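Local structure of NAD(P)H-FMN oxidoreductase (Bacillus subtilis, 5LVA) at residues I60-P65 with K76-H81; Y69-L74 with R129-T134; E111-Y114 with G118-H121; P144-Y149 with R167-K172. The protein binds flavin mononucleotide and probably works as an NAD(P)H-dependent flavin reductase, passing electrons through this bound cofactor. All coordinates share one frame; numbering follows the deposited sequence.

Contact 1: residues I60-P65 with K76-H81; sequences IVFQFP and KKWLDH. With FMN (flavin mononucleotide), chain C.
Phe62 leaves strand 59-65 with CG anti to the carbonyl carbon (chi1 -60°), while Trp78 on helix 73-82 has CG anti to the backbone N (chi1 -169°); these two torsions bring the rim of the phenyl ring up against the flat indole. The pair is an offset edge-to-face (T-shaped) contact with ring planes at 76° and centroids 5.5 Å apart, Trp78 taken by its six-membered ring. Phe62 CE2 makes the closest approach, 3.8 Å from Trp78 CZ3, and Phe62 CZ follows, 4.0 Å from Trp78 CZ3. Leu79 only brushes the phenyl ring, its CD2 lying 4.5 Å from Phe62 CE2. The indole keeps its polar edge for another partner: Trp78 NE1 is hydrogen-bonded to Glu50 OE1, which restrains the rotation of the ring that Phe62 meets. The segments belong to the beta-alpha-beta unit made of strand 59-65, helix 73-82 and strand 100-106 in the flavodoxin-like fold. At the end of the strand Pro65 CB lies 3.5 Å from FMN C4', touching the ribityl chain, and Gln63 NE2 is hydrogen-bonded to Asn18 OD1, a second-shell link, since Asn18 ND2 binds the cofactor. Between residues 60-65 and 76-81 there is neither a hydrogen bond nor a charge pair; their cohesion here rests on apolar contact and on phenyl C-H groups directed at the electron-rich indole face.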
# COMPACT_ATOMS: atom_id res chain seq x y z
N ILE A 60 -0.29 -8.06 -3.92
CA ILE A 60 0.37 -6.77 -4.04
C ILE A 60 -0.10 -5.81 -2.94
O ILE A 60 -1.29 -5.58 -2.77
CB ILE A 60 0.10 -6.14 -5.39
CG1 ILE A 60 0.36 -7.18 -6.47
CG2 ILE A 60 0.98 -4.92 -5.59
CD1 ILE A 60 0.15 -6.68 -7.83
N VAL A 61 0.87 -5.28 -2.20
CA VAL A 61 0.60 -4.42 -1.06
C VAL A 61 1.08 -3.01 -1.32
O VAL A 61 2.26 -2.80 -1.54
CB VAL A 61 1.27 -4.95 0.21
CG1 VAL A 61 1.07 -3.99 1.35
CG2 VAL A 61 0.73 -6.32 0.56
N PHE A 62 0.17 -2.05 -1.31
CA PHE A 62 0.55 -0.66 -1.47
C PHE A 62 0.71 -0.02 -0.09
O PHE A 62 -0.26 0.12 0.65
CB PHE A 62 -0.49 0.09 -2.30
CG PHE A 62 -0.67 -0.47 -3.68
CD1 PHE A 62 -1.54 -1.52 -3.92
CD2 PHE A 62 0.04 0.05 -4.75
CE1 PHE A 62 -1.71 -2.04 -5.19
CE2 PHE A 62 -0.11 -0.46 -6.02
CZ PHE A 62 -0.99 -1.50 -6.25
N GLN A 63 1.94 0.33 0.26
CA GLN A 63 2.24 0.90 1.56
C GLN A 63 2.60 2.36 1.43
O GLN A 63 3.48 2.71 0.67
CB GLN A 63 3.38 0.14 2.23
CG GLN A 63 3.68 0.61 3.64
CD GLN A 63 4.87 -0.09 4.27
OE1 GLN A 63 5.21 -1.22 3.94
NE2 GLN A 63 5.51 0.59 5.21
N PHE A 64 1.90 3.22 2.16
CA PHE A 64 2.15 4.64 2.07
C PHE A 64 1.60 5.37 3.27
O PHE A 64 0.80 4.82 4.00
CB PHE A 64 1.53 5.22 0.78
CG PHE A 64 0.05 4.92 0.60
CD1 PHE A 64 -0.36 3.78 -0.06
CD2 PHE A 64 -0.91 5.81 1.05
CE1 PHE A 64 -1.69 3.52 -0.24
CE2 PHE A 64 -2.24 5.56 0.87
CZ PHE A 64 -2.63 4.42 0.23
N PRO A 65 2.08 6.59 3.52
CA PRO A 65 1.41 7.40 4.53
C PRO A 65 0.18 8.06 3.93
O PRO A 65 0.18 8.37 2.75
CB PRO A 65 2.46 8.44 4.90
CG PRO A 65 3.25 8.61 3.67
CD PRO A 65 3.33 7.23 3.06
N LYS A 76 -0.07 7.51 -7.38
CA LYS A 76 -1.05 7.92 -8.39
C LYS A 76 -0.48 7.81 -9.80
O LYS A 76 -1.14 7.31 -10.71
CB LYS A 76 -1.52 9.35 -8.14
CG LYS A 76 -2.77 9.68 -8.93
CD LYS A 76 -3.81 8.60 -8.71
CE LYS A 76 -4.90 8.60 -9.74
NZ LYS A 76 -4.51 8.20 -11.10
N LYS A 77 0.75 8.29 -9.97
CA LYS A 77 1.48 8.16 -11.22
C LYS A 77 1.76 6.70 -11.58
O LYS A 77 1.69 6.32 -12.74
CB LYS A 77 2.80 8.93 -11.14
CG LYS A 77 3.54 9.01 -12.44
CD LYS A 77 4.77 9.86 -12.28
CE LYS A 77 4.41 11.32 -12.20
NZ LYS A 77 5.65 12.15 -12.15
N TRP A 78 2.07 5.90 -10.57
CA TRP A 78 2.25 4.47 -10.77
C TRP A 78 1.00 3.80 -11.33
O TRP A 78 1.08 3.02 -12.28
CB TRP A 78 2.63 3.80 -9.45
CG TRP A 78 3.09 2.39 -9.60
CD1 TRP A 78 4.38 1.96 -9.66
CD2 TRP A 78 2.27 1.22 -9.68
NE1 TRP A 78 4.42 0.60 -9.79
CE2 TRP A 78 3.14 0.12 -9.79
CE3 TRP A 78 0.89 0.99 -9.66
CZ2 TRP A 78 2.67 -1.19 -9.89
CZ3 TRP A 78 0.43 -0.30 -9.76
CH2 TRP A 78 1.32 -1.38 -9.87
N LEU A 79 -0.16 4.09 -10.75
CA LEU A 79 -1.42 3.53 -11.25
C LEU A 79 -1.63 3.94 -12.69
O LEU A 79 -1.88 3.11 -13.55
CB LEU A 79 -2.59 3.98 -10.38
CG LEU A 79 -2.53 3.60 -8.90
CD1 LEU A 79 -3.59 4.32 -8.12
CD2 LEU A 79 -2.64 2.10 -8.70
N ASP A 80 -1.51 5.23 -12.95
CA ASP A 80 -1.76 5.78 -14.27
C ASP A 80 -0.88 5.16 -15.32
O ASP A 80 -1.34 4.85 -16.41
CB ASP A 80 -1.56 7.30 -14.26
CG ASP A 80 -2.64 8.03 -13.53
OD1 ASP A 80 -3.59 7.37 -13.07
OD2 ASP A 80 -2.55 9.26 -13.39
N HIS A 81 0.40 4.99 -14.98
CA HIS A 81 1.39 4.61 -15.97
C HIS A 81 1.55 3.11 -16.12
O HIS A 81 1.89 2.63 -17.20
CB HIS A 81 2.73 5.23 -15.62
CG HIS A 81 2.77 6.71 -15.82
ND1 HIS A 81 3.95 7.41 -15.99
CD2 HIS A 81 1.78 7.63 -15.89
CE1 HIS A 81 3.68 8.69 -16.15
NE2 HIS A 81 2.37 8.85 -16.09
N1 FMN C . -2.71 12.28 8.53
C2 FMN C . -4.06 12.00 8.51
O2 FMN C . -4.57 11.35 9.42
N3 FMN C . -4.86 12.42 7.47
C4 FMN C . -4.32 13.13 6.44
O4 FMN C . -5.07 13.48 5.53
C4A FMN C . -2.96 13.44 6.45
N5 FMN C . -2.40 14.15 5.42
C5A FMN C . -1.05 14.45 5.42
C6 FMN C . -0.52 15.17 4.37
C7 FMN C . 0.82 15.48 4.32
C7M FMN C . 1.37 16.27 3.16
C8 FMN C . 1.64 15.05 5.37
C8M FMN C . 3.11 15.36 5.36
C9 FMN C . 1.10 14.33 6.42
C9A FMN C . -0.24 14.02 6.45
N10 FMN C . -0.80 13.30 7.51
C10 FMN C . -2.15 13.00 7.49
C1' FMN C . 0.07 12.78 8.62
C2' FMN C . 0.64 11.46 8.05
O2' FMN C . -0.39 10.54 7.71
C3' FMN C . 1.75 10.78 8.87
O3' FMN C . 2.83 11.69 8.84
C4' FMN C . 2.16 9.43 8.25
O4' FMN C . 1.02 8.63 8.15
C5' FMN C . 3.17 8.54 8.96
O5' FMN C . 4.47 9.04 8.77
P FMN C . 5.82 8.24 8.42
O1P FMN C . 6.44 9.11 7.39
O2P FMN C . 6.63 8.13 9.67
O3P FMN C . 5.69 6.89 7.82

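Contact 2: residues Y69-L74 with R129-T134; sequences YSSPPL and RPFQAT. With FMN (flavin mononucleotide), chain C.
Pro130 O is gripped by two donors, Thr134 OG1 at 2.8 Å and Thr134 N at 3.1 Å, in the first turns of the helix that holds Phe131 against Ser70 and Ser71. The two donors reach the carbonyl from opposite faces of its plane, the hydroxyl tilted 29° out of it. In this flavodoxin-like fold the contact sets helix 129-138 beside the loop that runs from strand 59-65 past the flavin into helix 73-82. Phe131 has CG anti to the carbonyl carbon (chi1 -61°), which carries the ring out from the helix so that its far carbon, CZ, does the touching. CZ lies 3.9 Å from Ser71 CB, while Ser70 OG is a looser neighbour at 4.3 Å; both come at the ring obliquely. Phe64 of the sheet also meets the Phe131 ring and touches Ser71, so the loop is packed against aromatic groups from both strand and helix. Ser71 OG donates to Pro72 O at 3.0 Å, a bond to the next residue's carbonyl, so the hydroxyl is used within the loop while Ser71 CB meets Phe131. The flavin end of the loop is Tyr69, whose backbone has a left-handed conformation and whose amide N makes a weak hydrogen bond to FMN O4. That same carbonyl oxygen sits over the centre of the Tyr69 ring, 3.3 Å above its plane.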
# COMPACT_ATOMS: atom_id res chain seq x y z
N TYR A 69 -5.74 12.42 2.78
CA TYR A 69 -6.71 11.34 2.69
C TYR A 69 -6.50 10.51 1.44
O TYR A 69 -7.33 9.70 1.06
CB TYR A 69 -8.13 11.92 2.77
CG TYR A 69 -8.26 12.87 3.93
CD1 TYR A 69 -8.42 12.39 5.23
CD2 TYR A 69 -8.15 14.25 3.75
CE1 TYR A 69 -8.49 13.27 6.30
CE2 TYR A 69 -8.23 15.12 4.80
CZ TYR A 69 -8.40 14.63 6.07
OH TYR A 69 -8.48 15.50 7.12
N SER A 70 -5.35 10.70 0.82
CA SER A 70 -4.95 9.88 -0.31
C SER A 70 -3.50 9.42 -0.12
O SER A 70 -3.01 9.37 1.00
CB SER A 70 -5.13 10.68 -1.61
OG SER A 70 -4.76 9.91 -2.75
N SER A 71 -2.83 9.07 -1.21
CA SER A 71 -1.46 8.58 -1.16
C SER A 71 -0.50 9.68 -1.60
O SER A 71 -0.94 10.71 -2.06
CB SER A 71 -1.31 7.35 -2.04
OG SER A 71 -1.30 7.72 -3.40
N PRO A 72 0.82 9.46 -1.46
CA PRO A 72 1.77 10.36 -2.13
C PRO A 72 1.62 10.30 -3.64
O PRO A 72 1.14 9.30 -4.14
CB PRO A 72 3.13 9.81 -1.71
CG PRO A 72 2.88 9.18 -0.40
CD PRO A 72 1.50 8.59 -0.48
N PRO A 73 2.02 11.35 -4.36
CA PRO A 73 1.70 11.37 -5.79
C PRO A 73 2.39 10.31 -6.65
O PRO A 73 1.92 10.06 -7.76
CB PRO A 73 2.11 12.78 -6.23
CG PRO A 73 2.77 13.40 -5.11
CD PRO A 73 2.50 12.65 -3.87
N LEU A 74 3.45 9.67 -6.19
CA LEU A 74 4.14 8.70 -7.03
C LEU A 74 3.30 7.44 -7.22
O LEU A 74 3.37 6.78 -8.26
CB LEU A 74 5.50 8.35 -6.44
CG LEU A 74 6.31 7.36 -7.28
CD1 LEU A 74 6.46 7.86 -8.70
CD2 LEU A 74 7.64 7.06 -6.64
N ARG A 129 -11.67 4.50 -1.02
CA ARG A 129 -12.49 3.91 -2.07
C ARG A 129 -11.89 3.99 -3.48
O ARG A 129 -12.12 3.08 -4.27
CB ARG A 129 -13.89 4.52 -2.10
CG ARG A 129 -14.91 3.49 -2.53
CD ARG A 129 -16.26 3.80 -2.06
NE ARG A 129 -16.57 3.59 -0.66
CZ ARG A 129 -16.59 2.42 -0.04
NH1 ARG A 129 -16.20 1.33 -0.66
NH2 ARG A 129 -16.95 2.35 1.23
N PRO A 130 -11.16 5.08 -3.81
CA PRO A 130 -10.51 5.03 -5.12
C PRO A 130 -9.64 3.79 -5.33
O PRO A 130 -9.60 3.25 -6.42
CB PRO A 130 -9.66 6.29 -5.13
CG PRO A 130 -10.41 7.23 -4.30
CD PRO A 130 -11.03 6.42 -3.20
N PHE A 131 -8.97 3.33 -4.28
CA PHE A 131 -8.06 2.21 -4.43
C PHE A 131 -8.82 0.91 -4.56
O PHE A 131 -8.41 0.03 -5.30
CB PHE A 131 -7.07 2.15 -3.26
CG PHE A 131 -6.22 3.37 -3.15
CD1 PHE A 131 -5.15 3.56 -4.01
CD2 PHE A 131 -6.48 4.34 -2.21
CE1 PHE A 131 -4.38 4.67 -3.93
CE2 PHE A 131 -5.70 5.46 -2.13
CZ PHE A 131 -4.64 5.62 -3.00
N GLN A 132 -9.95 0.80 -3.86
CA GLN A 132 -10.82 -0.37 -3.94
C GLN A 132 -11.47 -0.50 -5.31
O GLN A 132 -11.61 -1.58 -5.84
CB GLN A 132 -11.91 -0.30 -2.87
CG GLN A 132 -12.86 -1.48 -2.86
CD GLN A 132 -13.91 -1.35 -1.77
OE1 GLN A 132 -14.08 -0.29 -1.16
NE2 GLN A 132 -14.60 -2.44 -1.50
N ALA A 133 -11.88 0.64 -5.86
CA ALA A 133 -12.44 0.68 -7.19
C ALA A 133 -11.40 0.27 -8.24
O ALA A 133 -11.71 -0.41 -9.20
CB ALA A 133 -12.98 2.07 -7.48
N THR A 134 -10.17 0.70 -8.04
CA THR A 134 -9.04 0.29 -8.87
C THR A 134 -8.87 -1.22 -8.83
O THR A 134 -8.80 -1.88 -9.86
CB THR A 134 -7.73 0.96 -8.43
OG1 THR A 134 -7.88 2.39 -8.47
CG2 THR A 134 -6.58 0.54 -9.32
N1 FMN C . -2.71 12.28 8.53
C2 FMN C . -4.06 12.00 8.51
O2 FMN C . -4.57 11.35 9.42
N3 FMN C . -4.86 12.42 7.47
C4 FMN C . -4.32 13.13 6.44
O4 FMN C . -5.07 13.48 5.53
C4A FMN C . -2.96 13.44 6.45
N5 FMN C . -2.40 14.15 5.42
C5A FMN C . -1.05 14.45 5.42
C6 FMN C . -0.52 15.17 4.37
C7 FMN C . 0.82 15.48 4.32
C7M FMN C . 1.37 16.27 3.16
C8 FMN C . 1.64 15.05 5.37
C8M FMN C . 3.11 15.36 5.36
C9 FMN C . 1.10 14.33 6.42
C9A FMN C . -0.24 14.02 6.45
N10 FMN C . -0.80 13.30 7.51
C10 FMN C . -2.15 13.00 7.49
C1' FMN C . 0.07 12.78 8.62
C2' FMN C . 0.64 11.46 8.05
O2' FMN C . -0.39 10.54 7.71
C3' FMN C . 1.75 10.78 8.87
O3' FMN C . 2.83 11.69 8.84
C4' FMN C . 2.16 9.43 8.25
O4' FMN C . 1.02 8.63 8.15
C5' FMN C . 3.17 8.54 8.96
O5' FMN C . 4.47 9.04 8.77
P FMN C . 5.82 8.24 8.42
O1P FMN C . 6.44 9.11 7.39
O2P FMN C . 6.63 8.13 9.67
O3P FMN C . 5.69 6.89 7.82

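Contact 3: residues E111-Y114 with G118-H121; sequences EEAY and GSNH. With FMN (flavin mononucleotide), chain C.
A type I beta turn from Gly118 to His121 folds back on the short 3-10 segment 111-113, and Ala113 O receives Asn120 N at 2.8 Å and, more weakly, His121 N at 3.2 Å. Both belong to the loop that follows strand 100-106 in this flavodoxin-like fold, the loop that brings Tyr114 to the pyrimidine end of FMN. Gly118, having no side chain, lets its CA approach Glu112 O as a C-H...O contact at 3.6 Å. Tyr114 and Asn120 point the same way and lie side by side, ring and amide planes 47° apart, with Asn120 CB 3.9 Å from Tyr114 CE1. Asn120 ND2 meets the ring obliquely, 3.2 Å from Tyr114 CZ; the other branch of the amide, OD1, is hydrogen-bonded to Tyr69 OH, so Asn120 packs on one tyrosine of the cofactor site and is bonded to another. Tyr114 OH donates a hydrogen bond to FMN O2, which lies at the edge of the phenol ring in its plane. Ile124 and Leu127 of helix 124-127 pack on the same ring. Toward the 3-10 segment, Asn120 ND2 lies 3.8 Å from Ala113 CB.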
# COMPACT_ATOMS: atom_id res chain seq x y z
N GLU A 111 -7.92 7.20 15.49
CA GLU A 111 -8.97 6.39 14.92
C GLU A 111 -10.36 7.02 15.11
O GLU A 111 -11.17 6.99 14.21
CB GLU A 111 -8.93 4.99 15.52
CG GLU A 111 -10.01 4.08 14.98
CD GLU A 111 -9.73 2.63 15.24
OE1 GLU A 111 -8.78 2.33 15.99
OE2 GLU A 111 -10.46 1.78 14.70
N GLU A 112 -10.60 7.60 16.29
CA GLU A 112 -11.82 8.32 16.63
C GLU A 112 -12.21 9.36 15.59
O GLU A 112 -13.38 9.68 15.44
CB GLU A 112 -11.65 9.03 17.99
CG GLU A 112 -12.58 8.58 19.15
CD GLU A 112 -14.08 8.90 18.96
OE1 GLU A 112 -14.47 10.09 19.00
OE2 GLU A 112 -14.88 7.94 18.83
N ALA A 113 -11.23 9.92 14.88
CA ALA A 113 -11.53 10.95 13.90
C ALA A 113 -12.17 10.39 12.62
O ALA A 113 -12.92 11.09 11.93
CB ALA A 113 -10.28 11.72 13.55
N TYR A 114 -11.89 9.13 12.31
CA TYR A 114 -12.36 8.55 11.05
C TYR A 114 -13.66 7.77 11.20
O TYR A 114 -13.70 6.55 11.15
CB TYR A 114 -11.25 7.67 10.45
CG TYR A 114 -10.08 8.51 10.01
CD1 TYR A 114 -10.15 9.25 8.85
CD2 TYR A 114 -8.93 8.59 10.76
CE1 TYR A 114 -9.12 10.04 8.44
CE2 TYR A 114 -7.86 9.38 10.36
CZ TYR A 114 -7.97 10.11 9.20
OH TYR A 114 -6.94 10.91 8.78
N GLY A 118 -17.10 11.84 14.06
CA GLY A 118 -15.71 12.15 14.36
C GLY A 118 -15.20 13.33 13.55
O GLY A 118 -15.85 13.76 12.61
N SER A 119 -14.03 13.84 13.91
CA SER A 119 -13.55 15.10 13.37
C SER A 119 -13.21 15.05 11.89
O SER A 119 -13.22 16.07 11.20
CB SER A 119 -12.34 15.59 14.18
OG SER A 119 -11.24 14.72 14.05
N ASN A 120 -12.90 13.86 11.38
CA ASN A 120 -12.70 13.71 9.94
C ASN A 120 -13.91 13.13 9.22
O ASN A 120 -13.92 13.06 8.00
CB ASN A 120 -11.46 12.86 9.67
CG ASN A 120 -10.18 13.66 9.80
OD1 ASN A 120 -10.18 14.88 9.62
ND2 ASN A 120 -9.10 12.99 10.13
N HIS A 121 -14.92 12.72 9.99
CA HIS A 121 -16.28 12.48 9.49
C HIS A 121 -16.51 11.22 8.66
O HIS A 121 -17.65 10.80 8.50
CB HIS A 121 -16.75 13.67 8.66
CG HIS A 121 -16.76 14.96 9.41
ND1 HIS A 121 -17.64 15.22 10.43
CD2 HIS A 121 -15.98 16.06 9.29
CE1 HIS A 121 -17.41 16.43 10.91
NE2 HIS A 121 -16.41 16.96 10.23
N1 FMN C . -2.71 12.28 8.53
C2 FMN C . -4.06 12.00 8.51
O2 FMN C . -4.57 11.35 9.42
N3 FMN C . -4.86 12.42 7.47
C4 FMN C . -4.32 13.13 6.44
O4 FMN C . -5.07 13.48 5.53
C4A FMN C . -2.96 13.44 6.45
N5 FMN C . -2.40 14.15 5.42
C5A FMN C . -1.05 14.45 5.42
C6 FMN C . -0.52 15.17 4.37
C7 FMN C . 0.82 15.48 4.32
C7M FMN C . 1.37 16.27 3.16
C8 FMN C . 1.64 15.05 5.37
C8M FMN C . 3.11 15.36 5.36
C9 FMN C . 1.10 14.33 6.42
C9A FMN C . -0.24 14.02 6.45
N10 FMN C . -0.80 13.30 7.51
C10 FMN C . -2.15 13.00 7.49
C1' FMN C . 0.07 12.78 8.62
C2' FMN C . 0.64 11.46 8.05
O2' FMN C . -0.39 10.54 7.71
C3' FMN C . 1.75 10.78 8.87
O3' FMN C . 2.83 11.69 8.84
C4' FMN C . 2.16 9.43 8.25
O4' FMN C . 1.02 8.63 8.15
C5' FMN C . 3.17 8.54 8.96
O5' FMN C . 4.47 9.04 8.77
P FMN C . 5.82 8.24 8.42
O1P FMN C . 6.44 9.11 7.39
O2P FMN C . 6.63 8.13 9.67
O3P FMN C . 5.69 6.89 7.82

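Contact 4: residues P144-Y149 with R167-K172; sequences PPYVFY and REHVLK
This is a partly buried helix-on-strand contact at the edge of the flavodoxin-like fold, where the last turns of helix 156-171 lie over strand 141-148, the outermost strand on that side of the parallel sheet. On the helix side His169 carries it almost alone. Its CG is anti to the backbone N (chi1 -163°), which extends the imidazole from the helix to the backbone of Pro144, Pro145 and Tyr146. Tyr146 CA lies over one face of this ring, toward its rim, and Tyr146 CB comes within 3.8 Å of His169 ND1. The two aromatic rings are neither stacked nor edge-to-face, with planes at 48° and centroids 5.7 Å apart. Tyr146 CD1 meets the stem of the histidine, 3.9 Å from His169 CB, and the phenol continues to a weak hydrogen bond between Tyr146 OH and Gly162 O, two turns earlier in the same helix. Within the sheet, the Tyr146 backbone is hydrogen-bonded to Val103 and Val105 of strand 100-106. Phe174, the C-terminal residue, meets His169 edge-to-face and touches Pro144. No hydrogen bond joins the two segments as modelled; the imidazole edge instead faces backbone carbonyls, with Pro144 O near the ring plane and Pro145 O approaching obliquely, 3.3 Å from His169 CE1.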
# COMPACT_ATOMS: atom_id res chain seq x y z
N PRO A 144 -8.86 -6.54 3.42
CA PRO A 144 -8.98 -5.46 4.39
C PRO A 144 -7.66 -4.73 4.55
O PRO A 144 -6.63 -5.39 4.58
CB PRO A 144 -9.35 -6.18 5.69
CG PRO A 144 -9.73 -7.53 5.30
CD PRO A 144 -9.01 -7.85 4.06
N PRO A 145 -7.68 -3.40 4.66
CA PRO A 145 -6.40 -2.70 4.73
C PRO A 145 -5.68 -2.92 6.05
O PRO A 145 -6.27 -3.39 7.03
CB PRO A 145 -6.80 -1.24 4.56
CG PRO A 145 -8.13 -1.17 5.12
CD PRO A 145 -8.81 -2.48 4.82
N TYR A 146 -4.40 -2.58 6.08
CA TYR A 146 -3.76 -2.37 7.36
C TYR A 146 -3.69 -0.89 7.62
O TYR A 146 -3.18 -0.14 6.81
CB TYR A 146 -2.36 -2.98 7.45
CG TYR A 146 -1.81 -2.76 8.83
CD1 TYR A 146 -2.31 -3.47 9.92
CD2 TYR A 146 -0.85 -1.79 9.07
CE1 TYR A 146 -1.84 -3.26 11.18
CE2 TYR A 146 -0.38 -1.57 10.34
CZ TYR A 146 -0.87 -2.31 11.39
OH TYR A 146 -0.41 -2.08 12.65
N VAL A 147 -4.20 -0.46 8.76
CA VAL A 147 -4.26 0.94 9.07
C VAL A 147 -3.63 1.21 10.42
O VAL A 147 -3.92 0.52 11.38
CB VAL A 147 -5.71 1.45 9.09
CG1 VAL A 147 -5.74 2.95 9.12
CG2 VAL A 147 -6.45 0.94 7.88
N PHE A 148 -2.76 2.20 10.48
CA PHE A 148 -2.16 2.58 11.74
C PHE A 148 -2.43 4.04 11.99
O PHE A 148 -2.09 4.89 11.17
CB PHE A 148 -0.66 2.29 11.76
CG PHE A 148 -0.03 2.44 13.11
CD1 PHE A 148 -0.18 1.47 14.07
CD2 PHE A 148 0.70 3.56 13.43
CE1 PHE A 148 0.40 1.59 15.30
CE2 PHE A 148 1.27 3.69 14.67
CZ PHE A 148 1.12 2.70 15.60
N TYR A 149 -3.07 4.31 13.12
CA TYR A 149 -3.50 5.65 13.47
C TYR A 149 -2.54 6.28 14.46
O TYR A 149 -1.72 5.58 15.04
CB TYR A 149 -4.91 5.62 14.06
CG TYR A 149 -6.00 5.10 13.14
CD1 TYR A 149 -6.63 5.94 12.24
CD2 TYR A 149 -6.40 3.77 13.19
CE1 TYR A 149 -7.62 5.48 11.42
CE2 TYR A 149 -7.38 3.30 12.36
CZ TYR A 149 -7.99 4.17 11.48
OH TYR A 149 -8.99 3.72 10.65
N ARG A 167 3.12 -6.65 10.24
CA ARG A 167 3.74 -7.83 9.68
C ARG A 167 2.77 -9.00 9.64
O ARG A 167 2.70 -9.72 8.66
CB ARG A 167 4.99 -8.22 10.48
CG ARG A 167 5.88 -9.23 9.77
CD ARG A 167 6.83 -9.90 10.73
NE ARG A 167 7.94 -10.54 10.02
CZ ARG A 167 8.01 -11.84 9.75
NH1 ARG A 167 7.04 -12.66 10.12
NH2 ARG A 167 9.06 -12.32 9.10
N GLU A 168 2.01 -9.18 10.71
CA GLU A 168 1.09 -10.29 10.75
C GLU A 168 -0.01 -10.12 9.70
O GLU A 168 -0.43 -11.08 9.06
CB GLU A 168 0.48 -10.45 12.13
CG GLU A 168 -0.56 -11.54 12.16
CD GLU A 168 -1.14 -11.77 13.53
OE1 GLU A 168 -0.48 -11.41 14.53
OE2 GLU A 168 -2.26 -12.33 13.60
N HIS A 169 -0.45 -8.88 9.52
CA HIS A 169 -1.55 -8.60 8.62
C HIS A 169 -1.17 -8.80 7.17
O HIS A 169 -1.93 -9.35 6.39
CB HIS A 169 -2.04 -7.17 8.81
CG HIS A 169 -3.39 -6.92 8.24
ND1 HIS A 169 -3.59 -6.52 6.94
CD2 HIS A 169 -4.62 -7.06 8.79
CE1 HIS A 169 -4.88 -6.39 6.72
NE2 HIS A 169 -5.53 -6.71 7.82
N VAL A 170 0.02 -8.35 6.81
CA VAL A 170 0.52 -8.46 5.45
C VAL A 170 0.76 -9.92 5.06
O VAL A 170 0.70 -10.27 3.89
CB VAL A 170 1.83 -7.63 5.30
CG1 VAL A 170 2.56 -7.98 4.03
CG2 VAL A 170 1.51 -6.15 5.35
N LEU A 171 0.99 -10.78 6.05
CA LEU A 171 1.32 -12.17 5.79
C LEU A 171 0.12 -13.08 6.03
O LEU A 171 0.13 -14.25 5.68
CB LEU A 171 2.49 -12.61 6.67
CG LEU A 171 3.82 -11.89 6.41
CD1 LEU A 171 4.84 -12.26 7.48
CD2 LEU A 171 4.34 -12.25 5.05
N LYS A 172 -0.91 -12.51 6.64
CA LYS A 172 -2.15 -13.22 6.95
C LYS A 172 -2.84 -13.75 5.70
O LYS A 172 -2.82 -13.13 4.64
CB LYS A 172 -3.09 -12.28 7.70
CG LYS A 172 -4.26 -12.92 8.38
CD LYS A 172 -5.26 -11.86 8.79
CE LYS A 172 -5.96 -12.22 10.08
NZ LYS A 172 -7.42 -12.40 9.82

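In the fold
Contacts 1 and 4 lie on opposite faces of the parallel sheet: Phe62 faces helix 73-82, while its neighbour Val61 reaches helix 156-171, Val61 CG2 being 4.3 Å from Val170 CG1. Contact 2 adjoins contact 1, their centres about 7 Å apart, with Phe64 CD2 3.5 Å from Ser71 CB. Contacts 1, 2 and 3 all touch FMN, at its ribityl chain, at O4 and at O2 respectively. Contacts 2 and 3 meet beside the flavin, where Tyr69 CE1 lies 3.8 Å from Tyr114 OH. Contact 4 does not reach the cofactor, the Tyr146 side chain being about 11 Å from FMN, but its Tyr149 packs on Glu111 and Tyr114 of contact 3.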